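Local coordinates for protein malonate decarboxylase subunit alpha (Acinetobacter baumannii ATCC 17978, PDB 6MPR) that probably acts as the acyl carrier protein transferase of malonate decarboxylase, exchanging acetyl for malonyl groups on the carrier thioester, at residues T236-I242 and I270-A276; V247-M252 and I532-T538; L279-Y284 and L541-K545; I307-T312 and L550-S554. Where two conformers were deposited one is given. Residue numbers count along the deposited sequence, not the author numbering.

Contact 1: T236-I242 and I270-A276; sequences TRDPKHI and IGFNTAA
Phe272 slots its ring against the 236-242 loop, with Arg237 over one face and the His241 carbonyl over the other. The Arg237 contact is a CH-pi one: CD lies 4.1 Å from the ring centroid, 19° off its normal. Asp238 O meets the ring edge, 3.6 Å from Phe272 CE1, and His241 CB comes within 3.5 Å of Phe272 CZ. Arg237 reaches this place from an extended backbone (-115/127) with chi1 and chi2 both m. Its guanidinium then lies with one face over Ile270 (Arg237 CZ to Ile270 CG1 3.6 Å), while NH1 donates to Thr236 O at 2.9 Å. A water accepts from Arg237 NH2 and donates to Ile270 O, 2.9 Å to each, and is the polar bridge between the segments. Residues 270-276 carry the start of helix 272-287, which links strands 265-268 and 297-299, parallel neighbours in the mixed sheet, as a beta-alpha-beta crossover. Gly271 is its N-cap, extended at 176/174, with Gly271 O accepting from Ala275 N at 2.8 Å. On the loop side Asp238 OD1 accepts from Lys240 N at 2.9 Å, an Asx turn that opens the 3-10 segment 239-241. Closest in register are Ile242 and Phe272, with CA atoms 5.8 Å apart. Ile242 (m, t) packs CG1 on Phe272 CD1 at 3.9 Å, CD1 on Ala275 CB at 4.1 Å and CG2 on Ala276 CB at 3.9 Å.

Contact 2: V247-M252 and I532-T538; sequences VLMAMM and IRRTDAT
The loop between strand 524-525 and helix 547-553 packs by apolar side chains on helix 244-261, the helix leading into strand 265-268 of the mixed sheet. Ile532, Leu248 and Met251 bury the most surface. Ile532 is extended (-113/122), and its m, t rotamer directs CD1 to Met251 CB and to Met252 CG, each 3.9 Å away, while Ile532 CG2 lies 3.8 Å from Leu248 CD1. Leu248 (t, p) also sets CD2 3.6 Å from Arg534 NE; the NH1 of that arginine is bonded to Glu478 O elsewhere in the chain. After Ile532 comes the 3-10 segment 534-536, followed by an inverse gamma turn centred on Ala537 (-90/85), which brings its methyl against the helix. There the backbones are closest: Leu248 and Ala537 have CA atoms 4.8 Å apart, and Ala537 CB is 3.5 Å from Leu248 CA. Val247 CG1 follows at 3.8 Å from Ala537 CA. Met251 (m, t) runs out beside the turn, its SD 3.6 Å from Ala537 CB.

Contact 3: L279-Y284 and L541-K545; sequences LILPTY and LLAAK
Two hydrogen bonds fasten the loop 541-545 to helix 272-287 where that helix is kinked. Around Pro282 the helix widens into a pi-type turn, and the nitrogens of 282 and 283 do not bond to the preceding turn. Thr283 N instead donates to Ile280 O at 3.2 Å. Leu279 O therefore lacks its usual helical donor and accepts from Ala543 N at 2.9 Å, with an angle of 159°. Thr283, chi1 p, donates OG1 to Leu541 O at 2.6 Å. The loop closes on itself through Lys545 NZ, 2.7 Å from Leu542 O, and Ala543 O is bonded to Trp553 NE1 of helix 547-553. Ala544 O, buried here, has no partner in the model. CA atoms pair Leu279 with Ala543 at 5.3 Å and Ile280 with Leu542 at 5.2 Å. Apolar contacts accompany this pairing: Leu542 CD2 is 3.7 Å from Leu279 CB and 4.1 Å from Ile280 CG2, Leu541 CB is 4.0 Å from Ile280 CG2, and Leu279 CD2 is 4.1 Å from Ala544 CB. The kink thus turns a helical carbonyl into an acceptor for a distant loop, fixing the position of that irregular backbone by polar bonds as well as hydrophobic packing.

Contact 4: I307-T312 and L550-S554; sequences IPAIET and LVTWS
Ile307 (m, t) opens helix 307-311, the beta-alpha-beta link between parallel neighbour strands 297-299 and 317-319, and faces the C-terminal end of helix 547-553: its CG2 lies 3.8 Å from Trp553 CB, and CD1 4.0 Å from Ser554 CB. CA atoms pair Ile307 with Ser554 at 6.5 Å and Pro308 with Trp553 at 6.2 Å. Pro308 makes a CH-pi contact, CG 3.6 Å above the centroid of the Trp553 five-membered ring, 4° off its normal; Pro308 CD touches Leu550 CD2 at 3.9 Å. Glu311 sets CG 3.5 Å from Trp553 O, and a water donates to Glu311 OE1 (2.8 Å) and Trp553 O (3.3 Å). Glu311 OE2 is held by Tyr330 and a salt bridge to Arg334, and Trp20 of the second subunit packs on Glu311. Thr312 bonds OG1 to Pro308 O at 2.8 Å, with CG2 3.8 Å from Trp553 CH2. Trp553, with the largest area buried here, bonds NE1 to Ala543 O, satisfying its polar edge elsewhere while offering a pi face to proline.

In the fold
The four contacts cluster around helices beside the mixed sheet. Contacts 1 and 3 share helix 272-287, their centres about 12 Å apart; contact 2 uses helix 244-261, which packs beside it through Ala250 and Ala276. Contacts 3 and 4 are the closest pair, with centres about 10 Å apart, joined by Ala543 and Trp553; contacts 2 and 4, about 22 Å apart between centres, do not touch. Along the chain contact 1 closes before contacts 3 and 4 open but crosses contact 2, while contacts 2, 3 and 4 cross one another. The C-terminal run 532-554 thus passes successively over helices 244-261, 272-287 and 307-311, tying the chain's end to segments 238 to 280 residues earlier.

Contact 1: T236-I242 and I270-A276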
loop_
_atom_site.group_PDB
_atom_site.type_symbol
_atom_site.label_atom_id
_atom_site.label_comp_id
_atom_site.label_asym_id
_atom_site.label_seq_id
_atom_site.Cartn_x
_atom_site.Cartn_y
_atom_site.Cartn_z
ATOM N N THR A 236 13.418 -16.617 12.928
ATOM C CA THR A 236 14.090 -17.904 12.948
ATOM C C THR A 236 13.283 -18.857 13.814
ATOM O O THR A 236 12.946 -18.532 14.961
ATOM C CB THR A 236 15.523 -17.763 13.482
ATOM O OG1 THR A 236 16.226 -16.801 12.686
ATOM C CG2 THR A 236 16.257 -19.100 13.442
ATOM N N ARG A 237 12.929 -20.009 13.257
ATOM C CA ARG A 237 12.331 -21.086 14.032
ATOM C C ARG A 237 13.288 -22.266 14.026
ATOM O O ARG A 237 13.740 -22.696 12.960
ATOM C CB ARG A 237 10.963 -21.484 13.474
ATOM C CG ARG A 237 9.880 -20.427 13.718
ATOM C CD ARG A 237 9.590 -20.270 15.215
ATOM N NE ARG A 237 8.626 -19.202 15.486
ATOM C CZ ARG A 237 8.961 -17.924 15.631
ATOM N NH1 ARG A 237 10.235 -17.567 15.527
ATOM N NH2 ARG A 237 8.029 -17.007 15.884
ATOM N N ASP A 238 13.618 -22.760 15.208
ATOM C CA ASP A 238 14.528 -23.900 15.336
ATOM C C ASP A 238 13.853 -25.167 14.830
ATOM O O ASP A 238 12.888 -25.631 15.452
ATOM C CB ASP A 238 14.934 -24.078 16.797
ATOM C CG ASP A 238 16.064 -25.085 16.981
ATOM O OD1 ASP A 238 16.190 -26.035 16.180
ATOM O OD2 ASP A 238 16.831 -24.924 17.943
ATOM N N PRO A 239 14.339 -25.779 13.741
ATOM C CA PRO A 239 13.721 -27.013 13.243
ATOM C C PRO A 239 13.599 -28.121 14.284
ATOM O O PRO A 239 12.736 -28.988 14.144
ATOM C CB PRO A 239 14.659 -27.433 12.102
ATOM C CG PRO A 239 15.278 -26.150 11.645
ATOM C CD PRO A 239 15.459 -25.344 12.889
ATOM N N LYS A 240 14.442 -28.125 15.322
ATOM C CA LYS A 240 14.384 -29.222 16.287
ATOM C C LYS A 240 13.065 -29.251 17.047
ATOM O O LYS A 240 12.680 -30.315 17.550
ATOM C CB LYS A 240 15.546 -29.147 17.281
ATOM C CG LYS A 240 15.323 -28.148 18.410
ATOM C CD LYS A 240 16.370 -28.280 19.516
ATOM C CE LYS A 240 16.264 -27.109 20.486
ATOM N NZ LYS A 240 17.082 -27.265 21.721
ATOM N N HIS A 241 12.360 -28.120 17.121
ATOM C CA HIS A 241 11.091 -28.007 17.832
ATOM C C HIS A 241 9.875 -28.249 16.945
ATOM O O HIS A 241 8.747 -28.193 17.444
ATOM C CB HIS A 241 10.976 -26.627 18.483
ATOM C CG HIS A 241 11.893 -26.437 19.647
ATOM N ND1 HIS A 241 12.620 -25.282 19.841
ATOM C CD2 HIS A 241 12.202 -27.254 20.680
ATOM C CE1 HIS A 241 13.336 -25.397 20.945
ATOM N NE2 HIS A 241 13.101 -26.585 21.472
ATOM N N ILE A 242 10.067 -28.505 15.649
ATOM C CA ILE A 242 8.947 -28.869 14.790
ATOM C C ILE A 242 8.484 -30.282 15.133
ATOM O O ILE A 242 9.295 -31.208 15.265
ATOM C CB ILE A 242 9.344 -28.751 13.308
ATOM C CG1 ILE A 242 9.741 -27.312 12.957
ATOM C CG2 ILE A 242 8.198 -29.205 12.420
ATOM C CD1 ILE A 242 10.416 -27.165 11.585
ATOM N N ILE A 270 5.337 -16.237 10.410
ATOM C CA ILE A 270 6.386 -17.073 10.989
ATOM C C ILE A 270 5.812 -17.949 12.104
ATOM O O ILE A 270 5.062 -17.477 12.971
ATOM C CB ILE A 270 7.552 -16.200 11.485
ATOM C CG1 ILE A 270 8.626 -17.058 12.155
ATOM C CG2 ILE A 270 7.078 -15.134 12.451
ATOM C CD1 ILE A 270 9.548 -17.715 11.191
ATOM N N GLY A 271 6.158 -19.232 12.078
ATOM C CA GLY A 271 5.766 -20.163 13.130
ATOM C C GLY A 271 6.224 -21.556 12.748
ATOM O O GLY A 271 6.727 -21.789 11.645
ATOM N N PHE A 272 6.050 -22.494 13.683
ATOM C CA PHE A 272 6.473 -23.860 13.391
ATOM C C PHE A 272 5.606 -24.479 12.306
ATOM O O PHE A 272 6.086 -25.319 11.540
ATOM C CB PHE A 272 6.441 -24.724 14.655
ATOM C CG PHE A 272 7.476 -24.335 15.686
ATOM C CD1 PHE A 272 8.831 -24.378 15.378
ATOM C CD2 PHE A 272 7.095 -23.934 16.956
ATOM C CE1 PHE A 272 9.785 -24.035 16.314
ATOM C CE2 PHE A 272 8.044 -23.585 17.902
ATOM C CZ PHE A 272 9.391 -23.624 17.574
ATOM N N ASN A 273 4.335 -24.072 12.227
ATOM C CA ASN A 273 3.456 -24.571 11.174
ATOM C C ASN A 273 3.991 -24.203 9.794
ATOM O O ASN A 273 4.051 -25.046 8.892
ATOM C CB ASN A 273 2.041 -24.025 11.376
ATOM C CG ASN A 273 2.009 -22.512 11.524
ATOM O OD1 ASN A 273 2.950 -21.894 12.036
ATOM N ND2 ASN A 273 0.917 -21.904 11.074
ATOM N N THR A 274 4.392 -22.948 9.611
ATOM C CA THR A 274 4.854 -22.547 8.284
ATOM C C THR A 274 6.315 -22.909 8.058
ATOM O O THR A 274 6.728 -23.093 6.909
ATOM C CB THR A 274 4.618 -21.047 8.064
ATOM O OG1 THR A 274 5.178 -20.288 9.149
ATOM C CG2 THR A 274 3.118 -20.749 7.947
ATOM N N ALA A 275 7.113 -23.020 9.129
ATOM C CA ALA A 275 8.483 -23.504 8.970
ATOM C C ALA A 275 8.492 -24.928 8.429
ATOM O O ALA A 275 9.314 -25.275 7.567
ATOM C CB ALA A 275 9.226 -23.433 10.300
ATOM N N ALA A 276 7.576 -25.766 8.924
ATOM C CA ALA A 276 7.439 -27.125 8.404
ATOM C C ALA A 276 7.113 -27.119 6.915
ATOM O O ALA A 276 7.642 -27.943 6.159
ATOM C CB ALA A 276 6.369 -27.898 9.195
HETATM O O HOH W 1 5.278 -17.844 15.802
#

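Contact 2: V247-M252 and I532-T538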
loop_
_atom_site.group_PDB
_atom_site.type_symbol
_atom_site.label_atom_id
_atom_site.label_comp_id
_atom_site.label_asym_id
_atom_site.label_seq_id
_atom_site.Cartn_x
_atom_site.Cartn_y
_atom_site.Cartn_z
ATOM N N VAL A 247 4.154 -31.033 10.730
ATOM C CA VAL A 247 4.421 -31.653 9.433
ATOM C C VAL A 247 3.121 -32.071 8.750
ATOM O O VAL A 247 2.941 -31.858 7.547
ATOM C CB VAL A 247 5.370 -32.849 9.615
ATOM C CG1 VAL A 247 5.551 -33.606 8.300
ATOM C CG2 VAL A 247 6.703 -32.388 10.188
ATOM N N LEU A 248 2.203 -32.678 9.505
ATOM C CA LEU A 248 0.913 -33.085 8.947
ATOM C C LEU A 248 0.161 -31.888 8.372
ATOM O O LEU A 248 -0.341 -31.933 7.243
ATOM C CB LEU A 248 0.075 -33.784 10.025
ATOM C CG LEU A 248 -1.324 -34.299 9.666
ATOM C CD1 LEU A 248 -1.272 -35.376 8.600
ATOM C CD2 LEU A 248 -2.043 -34.822 10.938
ATOM N N MET A 249 0.085 -30.803 9.136
ATOM C CA MET A 249 -0.609 -29.614 8.656
ATOM C C MET A 249 0.103 -29.011 7.451
ATOM O O MET A 249 -0.548 -28.530 6.516
ATOM C CB MET A 249 -0.734 -28.605 9.801
ATOM C CG MET A 249 -1.704 -29.076 10.890
ATOM S SD MET A 249 -1.595 -28.071 12.371
ATOM C CE MET A 249 -2.326 -26.551 11.800
ATOM N N ALA A 250 1.442 -29.047 7.451
ATOM C CA ALA A 250 2.210 -28.552 6.309
ATOM C C ALA A 250 1.953 -29.389 5.055
ATOM O O ALA A 250 1.844 -28.843 3.949
ATOM C CB ALA A 250 3.698 -28.542 6.659
ATOM N N MET A 251 1.843 -30.712 5.204
ATOM C CA MET A 251 1.502 -31.554 4.058
ATOM C C MET A 251 0.140 -31.180 3.481
ATOM O O MET A 251 -0.025 -31.097 2.258
ATOM C CB MET A 251 1.507 -33.033 4.455
ATOM C CG MET A 251 2.893 -33.629 4.672
ATOM S SD MET A 251 2.804 -35.193 5.572
ATOM C CE MET A 251 2.733 -36.393 4.238
ATOM N N MET A 252 -0.855 -30.982 4.347
ATOM C CA MET A 252 -2.185 -30.603 3.875
ATOM C C MET A 252 -2.191 -29.220 3.227
ATOM O O MET A 252 -2.905 -29.004 2.239
ATOM C CB MET A 252 -3.175 -30.677 5.035
ATOM C CG MET A 252 -3.392 -32.114 5.515
ATOM S SD MET A 252 -4.838 -32.275 6.585
ATOM C CE MET A 252 -4.230 -31.542 8.101
ATOM N N ILE A 532 -3.195 -38.556 2.388
ATOM C CA ILE A 532 -2.175 -38.393 3.417
ATOM C C ILE A 532 -2.499 -39.319 4.578
ATOM O O ILE A 532 -3.583 -39.236 5.168
ATOM C CB ILE A 532 -2.068 -36.933 3.877
ATOM C CG1 ILE A 532 -1.604 -36.064 2.716
ATOM C CG2 ILE A 532 -1.095 -36.808 5.042
ATOM C CD1 ILE A 532 -1.744 -34.568 2.967
ATOM N N ARG A 533 -1.558 -40.202 4.902
ATOM C CA ARG A 533 -1.613 -40.989 6.124
ATOM C C ARG A 533 -0.916 -40.221 7.237
ATOM O O ARG A 533 0.189 -39.705 7.046
ATOM C CB ARG A 533 -0.952 -42.357 5.917
ATOM N N ARG A 534 -1.573 -40.136 8.396
ATOM C CA ARG A 534 -0.981 -39.434 9.528
ATOM C C ARG A 534 0.374 -40.015 9.916
ATOM O O ARG A 534 1.231 -39.291 10.435
ATOM C CB ARG A 534 -1.934 -39.471 10.720
ATOM C CG ARG A 534 -3.162 -38.604 10.542
ATOM C CD ARG A 534 -3.925 -38.473 11.853
ATOM N NE ARG A 534 -4.620 -37.192 11.943
ATOM C CZ ARG A 534 -5.866 -36.996 11.522
ATOM N NH1 ARG A 534 -6.431 -35.797 11.634
ATOM N NH2 ARG A 534 -6.542 -38.000 10.983
ATOM N N THR A 535 0.594 -41.310 9.670
ATOM C CA THR A 535 1.884 -41.912 9.986
ATOM C C THR A 535 2.988 -41.511 9.015
ATOM O O THR A 535 4.162 -41.775 9.301
ATOM C CB THR A 535 1.766 -43.435 10.011
ATOM O OG1 THR A 535 1.534 -43.920 8.684
ATOM C CG2 THR A 535 0.615 -43.853 10.900
ATOM N N ASP A 536 2.660 -40.907 7.875
ATOM C CA ASP A 536 3.700 -40.385 6.997
ATOM C C ASP A 536 4.171 -38.994 7.399
ATOM O O ASP A 536 5.200 -38.534 6.895
ATOM C CB ASP A 536 3.199 -40.370 5.552
ATOM C CG ASP A 536 2.981 -41.767 5.002
ATOM O OD1 ASP A 536 3.712 -42.689 5.421
ATOM O OD2 ASP A 536 2.084 -41.945 4.153
ATOM N N ALA A 537 3.456 -38.328 8.302
ATOM C CA ALA A 537 3.780 -36.966 8.718
ATOM C C ALA A 537 4.736 -37.034 9.902
ATOM O O ALA A 537 4.326 -36.973 11.062
ATOM C CB ALA A 537 2.508 -36.203 9.059
ATOM N N THR A 538 6.032 -37.148 9.607
ATOM C CA THR A 538 7.053 -37.308 10.632
ATOM C C THR A 538 8.166 -36.294 10.401
ATOM O O THR A 538 8.272 -35.686 9.331
ATOM C CB THR A 538 7.641 -38.732 10.635
ATOM O OG1 THR A 538 8.448 -38.910 9.467
ATOM C CG2 THR A 538 6.536 -39.793 10.642
#

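Contact 3: L279-Y284 and L541-K545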
loop_
_atom_site.group_PDB
_atom_site.type_symbol
_atom_site.label_atom_id
_atom_site.label_comp_id
_atom_site.label_asym_id
_atom_site.label_seq_id
_atom_site.Cartn_x
_atom_site.Cartn_y
_atom_site.Cartn_z
ATOM N N LEU A 279 10.276 -26.364 5.041
ATOM C CA LEU A 279 11.248 -27.449 5.144
ATOM C C LEU A 279 10.806 -28.752 4.483
ATOM O O LEU A 279 11.650 -29.635 4.284
ATOM C CB LEU A 279 11.594 -27.716 6.611
ATOM C CG LEU A 279 12.478 -26.620 7.215
ATOM C CD1 LEU A 279 12.634 -26.802 8.724
ATOM C CD2 LEU A 279 13.837 -26.604 6.524
ATOM N N ILE A 280 9.534 -28.911 4.118
ATOM C CA ILE A 280 9.133 -30.115 3.404
ATOM C C ILE A 280 8.820 -29.852 1.941
ATOM O O ILE A 280 8.535 -30.803 1.211
ATOM C CB ILE A 280 7.954 -30.857 4.079
ATOM C CG1 ILE A 280 6.638 -30.098 3.935
ATOM C CG2 ILE A 280 8.264 -31.209 5.529
ATOM C CD1 ILE A 280 5.436 -30.903 4.365
ATOM N N LEU A 281 8.883 -28.608 1.475
ATOM C CA LEU A 281 8.850 -28.402 0.029
ATOM C C LEU A 281 9.888 -29.246 -0.699
ATOM O O LEU A 281 9.516 -29.936 -1.659
ATOM C CB LEU A 281 9.014 -26.914 -0.306
ATOM C CG LEU A 281 7.773 -26.058 -0.104
ATOM C CD1 LEU A 281 8.165 -24.609 -0.305
ATOM C CD2 LEU A 281 6.683 -26.481 -1.093
ATOM N N PRO A 282 11.165 -29.285 -0.293
ATOM C CA PRO A 282 12.148 -30.044 -1.080
ATOM C C PRO A 282 12.059 -31.549 -0.906
ATOM O O PRO A 282 12.796 -32.277 -1.587
ATOM C CB PRO A 282 13.501 -29.518 -0.556
ATOM C CG PRO A 282 13.174 -28.242 0.182
ATOM C CD PRO A 282 11.826 -28.487 0.757
ATOM N N THR A 283 11.206 -32.044 -0.012
ATOM C CA THR A 283 11.037 -33.480 0.196
ATOM C C THR A 283 9.632 -33.900 -0.216
ATOM O O THR A 283 9.453 -34.521 -1.265
ATOM C CB THR A 283 11.309 -33.855 1.654
ATOM O OG1 THR A 283 10.497 -33.041 2.508
ATOM C CG2 THR A 283 12.775 -33.642 2.005
ATOM N N TYR A 284 8.618 -33.552 0.573
ATOM C CA TYR A 284 7.247 -33.885 0.202
ATOM C C TYR A 284 6.829 -33.167 -1.077
ATOM O O TYR A 284 6.213 -33.769 -1.966
ATOM C CB TYR A 284 6.313 -33.536 1.355
ATOM C CG TYR A 284 4.861 -33.835 1.091
ATOM C CD1 TYR A 284 4.428 -35.142 0.913
ATOM C CD2 TYR A 284 3.915 -32.812 1.060
ATOM C CE1 TYR A 284 3.083 -35.422 0.690
ATOM C CE2 TYR A 284 2.571 -33.081 0.837
ATOM C CZ TYR A 284 2.164 -34.384 0.649
ATOM O OH TYR A 284 0.829 -34.649 0.429
ATOM N N LEU A 541 10.541 -36.174 7.287
ATOM C CA LEU A 541 10.233 -35.416 6.080
ATOM C C LEU A 541 10.948 -34.068 6.032
ATOM O O LEU A 541 11.099 -33.499 4.945
ATOM C CB LEU A 541 8.730 -35.181 5.967
ATOM C CG LEU A 541 7.941 -36.182 5.135
ATOM C CD1 LEU A 541 6.503 -35.723 5.022
ATOM C CD2 LEU A 541 8.579 -36.338 3.752
ATOM N N LEU A 542 11.368 -33.535 7.176
ATOM C CA LEU A 542 12.021 -32.228 7.196
ATOM C C LEU A 542 13.364 -32.275 6.470
ATOM O O LEU A 542 14.192 -33.148 6.736
ATOM C CB LEU A 542 12.215 -31.773 8.641
ATOM C CG LEU A 542 10.937 -31.509 9.437
ATOM C CD1 LEU A 542 11.258 -31.420 10.917
ATOM C CD2 LEU A 542 10.239 -30.226 8.961
ATOM N N ALA A 543 13.587 -31.319 5.558
ATOM C CA ALA A 543 14.879 -31.236 4.879
ATOM C C ALA A 543 16.004 -30.924 5.854
ATOM O O ALA A 543 17.159 -31.285 5.608
ATOM C CB ALA A 543 14.840 -30.175 3.774
ATOM N N ALA A 544 15.692 -30.233 6.947
ATOM C CA ALA A 544 16.649 -29.976 8.015
ATOM C C ALA A 544 15.966 -30.257 9.343
ATOM O O ALA A 544 14.847 -29.790 9.577
ATOM C CB ALA A 544 17.166 -28.529 7.964
ATOM N N LYS A 545 16.638 -31.017 10.207
ATOM C CA LYS A 545 16.108 -31.411 11.509
ATOM C C LYS A 545 16.510 -30.470 12.638
ATOM O O LYS A 545 15.937 -30.556 13.733
ATOM C CB LYS A 545 16.582 -32.829 11.859
ATOM C CG LYS A 545 15.721 -33.954 11.305
ATOM C CD LYS A 545 15.778 -34.008 9.796
ATOM C CE LYS A 545 15.188 -35.307 9.268
ATOM N NZ LYS A 545 15.359 -35.394 7.793
#

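Contact 4: I307-T312 and L550-S554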
loop_
_atom_site.group_PDB
_atom_site.type_symbol
_atom_site.label_atom_id
_atom_site.label_comp_id
_atom_site.label_asym_id
_atom_site.label_seq_id
_atom_site.Cartn_x
_atom_site.Cartn_y
_atom_site.Cartn_z
ATOM N N ILE A 307 16.215 -21.961 3.687
ATOM C CA ILE A 307 17.472 -22.271 2.995
ATOM C C ILE A 307 17.370 -23.524 2.120
ATOM O O ILE A 307 17.784 -23.466 0.954
ATOM C CB ILE A 307 18.631 -22.328 3.997
ATOM C CG1 ILE A 307 18.912 -20.914 4.546
ATOM C CG2 ILE A 307 19.887 -22.910 3.348
ATOM C CD1 ILE A 307 19.979 -20.871 5.619
ATOM N N PRO A 308 16.842 -24.658 2.594
ATOM C CA PRO A 308 16.783 -25.830 1.701
ATOM C C PRO A 308 15.928 -25.593 0.458
ATOM O O PRO A 308 16.293 -26.035 -0.640
ATOM C CB PRO A 308 16.214 -26.929 2.614
ATOM C CG PRO A 308 16.649 -26.514 3.986
ATOM C CD PRO A 308 16.471 -25.017 3.979
ATOM N N ALA A 309 14.800 -24.894 0.598
ATOM C CA ALA A 309 13.968 -24.559 -0.556
ATOM C C ALA A 309 14.698 -23.641 -1.539
ATOM O O ALA A 309 14.473 -23.728 -2.750
ATOM C CB ALA A 309 12.664 -23.901 -0.085
ATOM N N ILE A 310 15.539 -22.722 -1.041
ATOM C CA ILE A 310 16.351 -21.919 -1.950
ATOM C C ILE A 310 17.399 -22.787 -2.630
ATOM O O ILE A 310 17.569 -22.741 -3.852
ATOM C CB ILE A 310 17.027 -20.761 -1.202
ATOM C CG1 ILE A 310 15.982 -19.809 -0.624
ATOM C CG2 ILE A 310 17.974 -20.010 -2.139
ATOM C CD1 ILE A 310 16.595 -18.812 0.346
ATOM N N GLU A 311 18.123 -23.589 -1.844
ATOM C CA GLU A 311 19.248 -24.338 -2.402
ATOM C C GLU A 311 18.804 -25.353 -3.440
ATOM O O GLU A 311 19.573 -25.665 -4.362
ATOM C CB GLU A 311 20.024 -25.040 -1.286
ATOM C CG GLU A 311 20.713 -24.085 -0.319
ATOM C CD GLU A 311 21.673 -23.142 -1.027
ATOM O OE1 GLU A 311 22.663 -23.623 -1.609
ATOM O OE2 GLU A 311 21.421 -21.916 -1.017
ATOM N N THR A 312 17.594 -25.904 -3.303
ATOM C CA THR A 312 17.124 -26.894 -4.268
ATOM C C THR A 312 16.368 -26.283 -5.437
ATOM O O THR A 312 15.854 -27.034 -6.277
ATOM C CB THR A 312 16.232 -27.944 -3.594
ATOM O OG1 THR A 312 15.206 -27.285 -2.838
ATOM C CG2 THR A 312 17.050 -28.841 -2.667
ATOM N N LEU A 550 20.689 -26.561 9.012
ATOM C CA LEU A 550 20.549 -25.364 8.195
ATOM C C LEU A 550 21.913 -24.785 7.848
ATOM O O LEU A 550 22.130 -24.330 6.718
ATOM C CB LEU A 550 19.684 -24.323 8.910
ATOM C CG LEU A 550 18.208 -24.728 9.091
ATOM C CD1 LEU A 550 17.442 -23.685 9.866
ATOM C CD2 LEU A 550 17.559 -24.980 7.738
ATOM N N VAL A 551 22.848 -24.806 8.801
ATOM C CA VAL A 551 24.200 -24.328 8.510
ATOM C C VAL A 551 24.815 -25.146 7.387
ATOM O O VAL A 551 25.396 -24.602 6.435
ATOM C CB VAL A 551 25.076 -24.373 9.773
ATOM C CG1 VAL A 551 26.507 -23.995 9.430
ATOM C CG2 VAL A 551 24.508 -23.456 10.832
ATOM N N THR A 552 24.714 -26.473 7.497
ATOM C CA THR A 552 25.216 -27.359 6.454
ATOM C C THR A 552 24.568 -27.048 5.108
ATOM O O THR A 552 25.260 -26.915 4.091
ATOM C CB THR A 552 24.971 -28.810 6.869
ATOM O OG1 THR A 552 25.688 -29.072 8.086
ATOM C CG2 THR A 552 25.435 -29.787 5.780
ATOM N N TRP A 553 23.237 -26.921 5.091
ATOM C CA TRP A 553 22.516 -26.599 3.859
ATOM C C TRP A 553 23.026 -25.306 3.228
ATOM O O TRP A 553 23.071 -25.180 2.001
ATOM C CB TRP A 553 21.023 -26.472 4.155
ATOM C CG TRP A 553 20.201 -27.719 3.920
ATOM C CD1 TRP A 553 19.657 -28.530 4.874
ATOM C CD2 TRP A 553 19.792 -28.257 2.656
ATOM N NE1 TRP A 553 18.950 -29.554 4.279
ATOM C CE2 TRP A 553 19.020 -29.409 2.920
ATOM C CE3 TRP A 553 20.016 -27.885 1.322
ATOM C CZ2 TRP A 553 18.451 -30.178 1.906
ATOM C CZ3 TRP A 553 19.460 -28.657 0.313
ATOM C CH2 TRP A 553 18.691 -29.793 0.609
ATOM N N SER A 554 23.396 -24.333 4.052
ATOM C CA SER A 554 23.862 -23.035 3.586
ATOM C C SER A 554 25.330 -23.034 3.200
ATOM O O SER A 554 25.872 -21.955 2.928
ATOM C CB SER A 554 23.661 -21.995 4.684
ATOM O OG SER A 554 24.677 -22.164 5.661
HETATM O O HOH W 2 23.601 -26.172 -1.067
#